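Local coordinates for protein glucokinase (Leishmania braziliensis MHOM/BR/75/M2904, PDB 6EDI) that probably phosphorylates D-glucose with ATP to give glucose 6-phosphate, at residues D33-S37 and G55-A59. Sequence-based numbering, arbitrary orientation.
Sequences DASWS and GFSQA
The side-chain amide of Q58 lies stacked on the indole of W36, the two planes only 9° apart. CG of Q58 makes the CH-pi part of this stack, standing 4.0 Å from the centroid of the six-membered W36 ring. Farther along, CD of Q58 is 3.6 Å from W36 CE3, while OE1 sits over the rim of the same face. With CG held between its backbone N and carbonyl carbon (chi1 54°) and the chain extended beyond it, Q58 reaches across the indole to the 3-10 turn.

One hydrogen bond ties the segments: Q58 NE2 donates to S35 O over 3.1 Å, with an N-H...O angle of 156°. S35 O lies almost in the Q58 amide plane, but the donor stands well above the S35 carbonyl plane. Next to this bond, S35 CB packs 3.2 Å from Q58 OE1.

Apolar contact continues along the strand, where W36 CZ3 is 4.0 Å from F56 CB. Separately, the ring C-H at W36 CH2 approaches the backbone oxygen F56 O obliquely, at 3.4 Å.

Within the loop, D33 OD1 accepts a hydrogen bond from S35 N at 3.0 Å, the bond of an Asx turn, and a second from S35 OG; both donors come from the same carboxylate face.

I41, I70 and L30 also touch W36. The 3-10 turn thus seats against strand 51-58, which lies between and antiparallel to strands 41-48 and 67-75 in a mixed sheet, consistent with an ASKHA nucleotide-binding fold.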
loop_
_atom_site.group_PDB
_atom_site.type_symbol
_atom_site.label_atom_id
_atom_site.label_comp_id
_atom_site.label_asym_id
_atom_site.label_seq_id
_atom_site.Cartn_x
_atom_site.Cartn_y
_atom_site.Cartn_z
ATOM N N ASP A 33 -27.027 31.179 0.147
ATOM C CA ASP A 33 -25.875 31.277 -0.748
ATOM C C ASP A 33 -26.157 30.404 -1.970
ATOM O O ASP A 33 -26.137 29.178 -1.877
ATOM C CB ASP A 33 -24.600 30.801 -0.028
ATOM C CG ASP A 33 -23.337 30.897 -0.897
ATOM O OD1 ASP A 33 -23.422 31.032 -2.141
ATOM O OD2 ASP A 33 -22.235 30.810 -0.318
ATOM N N ALA A 34 -26.395 31.044 -3.115
ATOM C CA ALA A 34 -26.815 30.362 -4.341
ATOM C C ALA A 34 -25.828 29.316 -4.857
ATOM O O ALA A 34 -26.200 28.449 -5.643
ATOM C CB ALA A 34 -27.110 31.384 -5.435
ATOM N N SER A 35 -24.568 29.404 -4.445
ATOM C CA SER A 35 -23.597 28.384 -4.819
ATOM C C SER A 35 -24.143 26.996 -4.526
ATOM O O SER A 35 -23.999 26.085 -5.333
ATOM C CB SER A 35 -22.286 28.602 -4.085
ATOM O OG SER A 35 -21.783 29.891 -4.360
ATOM N N TRP A 36 -24.807 26.861 -3.383
ATOM C CA TRP A 36 -25.459 25.614 -3.004
ATOM C C TRP A 36 -26.567 25.166 -3.964
ATOM O O TRP A 36 -26.927 23.988 -3.981
ATOM C CB TRP A 36 -26.015 25.711 -1.576
ATOM C CG TRP A 36 -24.925 25.860 -0.569
ATOM C CD1 TRP A 36 -24.638 26.961 0.195
ATOM C CD2 TRP A 36 -23.934 24.879 -0.255
ATOM N NE1 TRP A 36 -23.532 26.709 0.975
ATOM C CE2 TRP A 36 -23.083 25.437 0.716
ATOM C CE3 TRP A 36 -23.693 23.574 -0.695
ATOM C CZ2 TRP A 36 -22.001 24.728 1.251
ATOM C CZ3 TRP A 36 -22.631 22.877 -0.169
ATOM C CH2 TRP A 36 -21.800 23.448 0.802
ATOM N N SER A 37 -27.126 26.100 -4.733
ATOM C CA SER A 37 -28.229 25.773 -5.641
ATOM C C SER A 37 -27.814 24.922 -6.844
ATOM O O SER A 37 -28.665 24.310 -7.492
ATOM C CB SER A 37 -28.936 27.042 -6.129
ATOM O OG SER A 37 -29.351 27.837 -5.040
ATOM N N GLY A 55 -22.269 17.537 7.439
ATOM C CA GLY A 55 -22.611 18.623 6.542
ATOM C C GLY A 55 -22.422 18.315 5.070
ATOM O O GLY A 55 -22.523 17.175 4.642
ATOM N N PHE A 56 -22.145 19.363 4.306
ATOM C CA PHE A 56 -22.159 19.294 2.853
ATOM C C PHE A 56 -20.988 20.081 2.312
ATOM O O PHE A 56 -20.581 21.088 2.895
ATOM C CB PHE A 56 -23.471 19.887 2.328
ATOM C CG PHE A 56 -24.678 19.200 2.853
ATOM C CD1 PHE A 56 -25.145 18.046 2.251
ATOM C CD2 PHE A 56 -25.326 19.686 3.985
ATOM C CE1 PHE A 56 -26.254 17.389 2.749
ATOM C CE2 PHE A 56 -26.436 19.047 4.497
ATOM C CZ PHE A 56 -26.909 17.899 3.883
ATOM N N SER A 57 -20.440 19.621 1.195
ATOM C CA SER A 57 -19.320 20.308 0.576
ATOM C C SER A 57 -19.551 20.403 -0.922
ATOM O O SER A 57 -20.289 19.606 -1.499
ATOM C CB SER A 57 -18.018 19.551 0.825
ATOM O OG SER A 57 -18.116 18.250 0.277
ATOM N N GLN A 58 -18.915 21.380 -1.550
ATOM C CA GLN A 58 -18.944 21.468 -2.999
ATOM C C GLN A 58 -17.699 22.216 -3.428
ATOM O O GLN A 58 -17.045 22.858 -2.603
ATOM C CB GLN A 58 -20.198 22.221 -3.446
ATOM C CG GLN A 58 -20.327 23.572 -2.774
ATOM C CD GLN A 58 -21.426 24.426 -3.369
ATOM O OE1 GLN A 58 -21.498 25.626 -3.102
ATOM N NE2 GLN A 58 -22.287 23.817 -4.187
ATOM N N ALA A 59 -17.355 22.111 -4.707
ATOM C CA ALA A 59 -16.298 22.933 -5.279
ATOM C C ALA A 59 -16.879 24.159 -5.996
ATOM O O ALA A 59 -17.981 24.615 -5.692
ATOM C CB ALA A 59 -15.460 22.113 -6.244
#